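Apc35852 (Geobacillus stearothermophilus, PDB 1U9C) is of unknown function but, as a member of the DJ-1/PfpI family, may act as a chaperone or cysteine protease. Local coordinates at residues Q39-D44 with K215-L220; R7-V12 with K84-G89. One frame throughout, in Å; residues are numbered along the deposited sequence.

Interaction 1: residues Q39-D44 with K215-L220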
loop_
_atom_site.group_PDB
_atom_site.type_symbol
_atom_site.label_atom_id
_atom_site.label_comp_id
_atom_site.label_asym_id
_atom_site.label_seq_id
_atom_site.Cartn_x
_atom_site.Cartn_y
_atom_site.Cartn_z
ATOM N N GLN A 39 13.531 5.935 6.072
ATOM C CA GLN A 39 14.243 6.822 7.006
ATOM C C GLN A 39 15.746 6.528 6.986
ATOM O O GLN A 39 16.538 7.511 6.977
ATOM C CB GLN A 39 13.663 6.647 8.422
ATOM C CG GLN A 39 12.305 7.216 8.578
ATOM C CD GLN A 39 12.299 8.703 8.438
ATOM O OE1 GLN A 39 11.599 9.277 7.609
ATOM N NE2 GLN A 39 13.167 9.336 9.192
ATOM N N GLU A 40 16.173 5.248 6.946
ATOM C CA GLU A 40 17.637 4.860 6.922
ATOM C C GLU A 40 18.312 5.414 5.701
ATOM O O GLU A 40 19.521 5.696 5.717
ATOM C CB GLU A 40 17.775 3.319 6.905
ATOM C CG GLU A 40 17.533 2.610 8.237
ATOM C CD GLU A 40 17.361 1.077 8.147
ATOM O OE1 GLU A 40 17.097 0.456 7.075
ATOM O OE2 GLU A 40 17.459 0.415 9.204
ATOM N N LYS A 41 17.621 5.511 4.595
ATOM C CA LYS A 41 18.192 6.030 3.388
ATOM C C LYS A 41 18.244 7.546 3.386
ATOM O O LYS A 41 18.798 8.148 2.444
ATOM C CB LYS A 41 17.367 5.607 2.160
ATOM C CG LYS A 41 17.551 4.203 1.713
ATOM C CD LYS A 41 18.990 3.890 1.231
ATOM C CE LYS A 41 19.424 4.605 -0.018
ATOM N NZ LYS A 41 20.813 4.144 -0.439
ATOM N N GLY A 42 17.645 8.186 4.380
ATOM C CA GLY A 42 17.630 9.633 4.458
ATOM C C GLY A 42 16.539 10.322 3.675
ATOM O O GLY A 42 16.598 11.511 3.431
ATOM N N TYR A 43 15.518 9.567 3.291
ATOM C CA TYR A 43 14.432 10.152 2.582
ATOM C C TYR A 43 13.540 10.997 3.478
ATOM O O TYR A 43 13.451 10.767 4.698
ATOM C CB TYR A 43 13.585 9.076 1.908
ATOM C CG TYR A 43 14.299 8.206 0.895
ATOM C CD1 TYR A 43 15.448 8.621 0.203
ATOM C CD2 TYR A 43 13.778 6.952 0.590
ATOM C CE1 TYR A 43 16.055 7.791 -0.759
ATOM C CE2 TYR A 43 14.368 6.153 -0.333
ATOM C CZ TYR A 43 15.495 6.545 -1.013
ATOM O OH TYR A 43 16.104 5.738 -1.953
ATOM N N ASP A 44 12.852 11.935 2.876
ATOM C CA ASP A 44 11.836 12.788 3.539
ATOM C C ASP A 44 10.500 12.063 3.390
ATOM O O ASP A 44 9.925 12.094 2.314
ATOM C CB ASP A 44 11.791 14.144 2.855
ATOM C CG ASP A 44 10.733 15.103 3.420
ATOM O OD1 ASP A 44 10.155 14.821 4.489
ATOM O OD2 ASP A 44 10.460 16.214 2.850
ATOM N N LYS A 215 12.818 -2.463 -3.429
ATOM C CA LYS A 215 12.588 -2.135 -4.827
ATOM C C LYS A 215 12.350 -0.645 -5.062
ATOM O O LYS A 215 12.792 -0.091 -6.058
ATOM C CB LYS A 215 11.442 -2.968 -5.455
ATOM C CG LYS A 215 11.813 -4.441 -5.764
ATOM C CD LYS A 215 10.604 -5.307 -6.180
ATOM C CE LYS A 215 11.022 -6.692 -6.667
ATOM N NZ LYS A 215 11.561 -7.570 -5.566
ATOM N N VAL A 216 11.612 -0.015 -4.131
ATOM C CA VAL A 216 11.397 1.442 -4.190
ATOM C C VAL A 216 12.716 2.144 -4.093
ATOM O O VAL A 216 13.001 3.041 -4.865
ATOM C CB VAL A 216 10.380 1.890 -3.139
ATOM C CG1 VAL A 216 10.274 3.383 -3.085
ATOM C CG2 VAL A 216 9.024 1.235 -3.433
ATOM N N VAL A 217 13.538 1.751 -3.140
ATOM C CA VAL A 217 14.850 2.367 -2.965
ATOM C C VAL A 217 15.684 2.250 -4.245
ATOM O O VAL A 217 16.266 3.207 -4.695
ATOM C CB VAL A 217 15.642 1.719 -1.748
ATOM C CG1 VAL A 217 17.095 2.151 -1.728
ATOM C CG2 VAL A 217 14.958 2.047 -0.438
ATOM N N ALA A 218 15.678 1.058 -4.854
ATOM C CA ALA A 218 16.449 0.864 -6.084
ATOM C C ALA A 218 15.959 1.773 -7.200
ATOM O O ALA A 218 16.758 2.426 -7.870
ATOM C CB ALA A 218 16.345 -0.584 -6.585
ATOM N N ALA A 219 14.625 1.840 -7.378
ATOM C CA ALA A 219 14.075 2.742 -8.385
ATOM C C ALA A 219 14.415 4.215 -8.114
ATOM O O ALA A 219 14.715 4.970 -9.051
ATOM C CB ALA A 219 12.589 2.559 -8.486
ATOM N N LEU A 220 14.403 4.657 -6.849
ATOM C CA LEU A 220 14.774 6.026 -6.526
ATOM C C LEU A 220 16.267 6.285 -6.744
ATOM O O LEU A 220 16.678 7.345 -7.228
ATOM C CB LEU A 220 14.351 6.315 -5.082
ATOM C CG LEU A 220 12.858 6.432 -4.867
ATOM C CD1 LEU A 220 12.578 6.522 -3.391
ATOM C CD2 LEU A 220 12.329 7.667 -5.551
#

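Interaction 2: residues R7-V12 with K84-G89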
loop_
_atom_site.group_PDB
_atom_site.type_symbol
_atom_site.label_atom_id
_atom_site.label_comp_id
_atom_site.label_asym_id
_atom_site.label_seq_id
_atom_site.Cartn_x
_atom_site.Cartn_y
_atom_site.Cartn_z
ATOM N N ARG A 7 11.682 12.167 -1.693
ATOM C CA ARG A 7 10.520 12.316 -0.830
ATOM C C ARG A 7 9.550 11.204 -1.137
ATOM O O ARG A 7 9.209 10.921 -2.278
ATOM C CB ARG A 7 9.826 13.650 -1.031
ATOM C CG ARG A 7 10.660 14.926 -0.808
ATOM C CD ARG A 7 9.850 16.201 -0.831
ATOM N NE ARG A 7 8.891 16.283 0.282
ATOM C CZ ARG A 7 7.618 16.720 0.226
ATOM N NH1 ARG A 7 7.014 17.103 -0.896
ATOM N NH2 ARG A 7 6.914 16.738 1.355
ATOM N N VAL A 8 9.077 10.558 -0.093
ATOM C CA VAL A 8 8.149 9.422 -0.169
ATOM C C VAL A 8 6.866 9.768 0.581
ATOM O O VAL A 8 6.908 10.180 1.733
ATOM C CB VAL A 8 8.743 8.102 0.375
ATOM C CG1 VAL A 8 7.779 6.983 0.266
ATOM C CG2 VAL A 8 10.030 7.770 -0.343
ATOM N N LEU A 9 5.737 9.561 -0.080
ATOM C CA LEU A 9 4.416 9.709 0.539
ATOM C C LEU A 9 3.924 8.317 0.935
ATOM O O LEU A 9 3.821 7.440 0.081
ATOM C CB LEU A 9 3.433 10.322 -0.459
ATOM C CG LEU A 9 1.985 10.426 0.009
ATOM C CD1 LEU A 9 1.848 11.372 1.183
ATOM C CD2 LEU A 9 1.109 10.843 -1.164
ATOM N N MET A 10 3.620 8.101 2.210
ATOM C CA MET A 10 3.017 6.834 2.649
ATOM C C MET A 10 1.574 7.039 3.020
ATOM O O MET A 10 1.306 8.058 3.690
ATOM C CB MET A 10 3.787 6.266 3.836
ATOM C CG MET A 10 5.262 5.983 3.488
ATOM S SD MET A 10 6.184 5.119 4.792
ATOM C CE MET A 10 5.548 3.461 4.604
ATOM N N VAL A 11 0.672 6.187 2.545
ATOM C CA VAL A 11 -0.752 6.385 2.827
ATOM C C VAL A 11 -1.305 5.105 3.400
ATOM O O VAL A 11 -1.192 4.035 2.820
ATOM C CB VAL A 11 -1.527 6.777 1.558
ATOM C CG1 VAL A 11 -2.967 7.119 1.929
ATOM C CG2 VAL A 11 -0.909 7.953 0.835
ATOM N N VAL A 12 -1.931 5.219 4.581
ATOM C CA VAL A 12 -2.513 4.089 5.273
ATOM C C VAL A 12 -4.025 4.280 5.531
ATOM O O VAL A 12 -4.588 5.357 5.506
ATOM C CB VAL A 12 -1.772 3.799 6.607
ATOM C CG1 VAL A 12 -0.319 3.526 6.326
ATOM C CG2 VAL A 12 -1.938 4.960 7.619
ATOM N N LYS A 84 -5.518 16.264 -2.120
ATOM C CA LYS A 84 -5.090 16.356 -3.526
ATOM C C LYS A 84 -3.771 17.103 -3.707
ATOM O O LYS A 84 -3.033 16.817 -4.640
ATOM C CB LYS A 84 -6.178 16.940 -4.398
ATOM C CG LYS A 84 -7.373 16.054 -4.482
ATOM C CD LYS A 84 -8.410 16.510 -5.521
ATOM C CE LYS A 84 -9.588 15.510 -5.550
ATOM N NZ LYS A 84 -10.790 16.070 -6.217
ATOM N N ASP A 85 -3.405 17.949 -2.743
ATOM C CA ASP A 85 -2.087 18.605 -2.746
ATOM C C ASP A 85 -0.929 17.578 -2.717
ATOM O O ASP A 85 0.168 17.811 -3.178
ATOM C CB ASP A 85 -1.953 19.580 -1.553
ATOM C CG ASP A 85 -2.865 20.772 -1.642
ATOM O OD1 ASP A 85 -3.352 21.059 -2.748
ATOM O OD2 ASP A 85 -3.134 21.478 -0.644
ATOM N N ASP A 86 -1.184 16.429 -2.101
ATOM C CA ASP A 86 -0.172 15.333 -2.036
ATOM C C ASP A 86 0.071 14.625 -3.346
ATOM O O ASP A 86 0.937 13.739 -3.426
ATOM C CB ASP A 86 -0.562 14.319 -0.978
ATOM C CG ASP A 86 -0.616 14.922 0.398
ATOM O OD1 ASP A 86 0.280 15.707 0.822
ATOM O OD2 ASP A 86 -1.558 14.590 1.179
ATOM N N ALA A 87 -0.661 15.053 -4.414
ATOM C CA ALA A 87 -0.447 14.496 -5.738
ATOM C C ALA A 87 0.854 14.929 -6.349
ATOM O O ALA A 87 1.311 14.280 -7.284
ATOM C CB ALA A 87 -1.565 14.891 -6.671
ATOM N N HIS A 88 1.482 15.980 -5.803
ATOM C CA HIS A 88 2.715 16.501 -6.333
ATOM C C HIS A 88 3.699 16.744 -5.204
ATOM O O HIS A 88 3.315 16.819 -4.017
ATOM C CB HIS A 88 2.421 17.779 -7.125
ATOM C CG HIS A 88 1.561 17.523 -8.328
ATOM N ND1 HIS A 88 0.206 17.775 -8.354
ATOM C CD2 HIS A 88 1.862 16.951 -9.517
ATOM C CE1 HIS A 88 -0.280 17.427 -9.538
ATOM N NE2 HIS A 88 0.708 16.917 -10.258
ATOM N N GLY A 89 4.984 16.738 -5.555
ATOM C CA GLY A 89 6.074 16.975 -4.609
ATOM C C GLY A 89 6.748 15.730 -4.057
ATOM O O GLY A 89 7.653 15.846 -3.240
HETATM O O HOH W 1 3.898 17.949 -1.814
#

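Interaction 1: residues Q39-D44 with K215-L220
K41 lays its methylenes against V217 on helix 209-221. Its chain bends at chi2 (-64°) and chi3 (-66°), which carries CG, CD and CE obliquely across the methyls of V217. CE of K41 lies 3.8 Å from CG1 of V217. CG of K41 is 4.0 Å from both methyls, CG1 and CG2, of V217. The ammonium then reaches E221, about one turn further along the same helix, in a salt bridge.

G42 turns the chain with a positive phi (85°), in a Schellman motif that follows helix 28-40. The turn sends Y43 toward the helix that K41 already touches. CB of K41 sits 3.7 Å above the Y43 ring, over its centre.

Y43, itself buried, supplies the largest share from this segment. Its ring comes in obliquely toward V217 and L220, which are three residues apart in the helix. CE2 of Y43 is 3.6 Å from CD1 of L220 and 4.1 Å from CG2 of V217. The hydroxyl end enters the same pair: OH of Y43 is 3.6 Å from CB of L220. D44 then begins strand 44-49.

The contact ties the end of helix 28-40 to its neighbour helix 209-221, with V217 also meeting V37. Shape and apolar burial round Y43 hold the two segments together, so specific direction probably comes from the K41-E221 salt bridge at the solvent-exposed side, where K41 lies.

Interaction 2: residues R7-V12 with K84-G89
R7 curls over the backbone of G89. Its chain extends from CB and then bends at chi3 (65°), so that the guanidinium returns above the G89 carbonyl. NH1 of R7 donates to O of G89 at 2.7 Å. The bond is short but not straight, with an N-H...O angle of 136°. The donor stands 51° out of the carbonyl plane, so it does not use a lone pair of O. The oxygen is in turn tilted from the guanidinium plane, near its edge. CD of R7 also rests on this carbonyl, 3.3 Å from O of G89.

A water lies in the guanidinium plane at its edge. It donates to O of H88 and accepts a weak bond from NH1 of R7, at 3.4 Å. The rotation of the guanidinium is probably restrained further by a cation-pi contact with F90.

Strand 7-12 lies between parallel strands 44-49 and 92-95 in the central sheet of the alpha/beta fold. Segment 84-89 belongs to the connection from edge strand 80-81 to strand 92-95, which passes both 44-49 and 7-12. It meets the sheet on the L9 side; V8 and M10 point the other way, to helix 28-40.

The L9 and D86 side chains meet at about a right angle. CD2 of L9 is 3.9 Å from CB of D86 and 3.7 Å from its backbone O. This leucine branch touches the root of the aspartate, not its carboxylate. The carboxylate is held by two other partners: OD1 forms a salt bridge with K46, and OD2 accepts from N of S83. NH2 of R7 remains 6.7 Å from OD1 of D86, not in contact; any attraction is probably weak and long-range.

How the interactions relate
Interactions 1 and 2 have centres 15 Å apart and meet where strands 44-49 and 7-12 run side by side. O of D44 probably accepts a hydrogen bond from N of V8, at 3.0 Å. OD2 of D44 forms a salt bridge with NE of R7, also at 3.0 Å. V8 joins the apolar side: its CG2 is 3.9 Å from CD2 of Y43 and 4.2 Å from CD1 of L220. Both contacts gather near the start of the parallel strands. C129, present as 3-sulfinoalanine, follows strand 124-127, whose first residue I124 touches L220. The modified cysteine probably lies toward the other end of the strands, where related DJ-1/PfpI proteins keep their cysteine nucleophile.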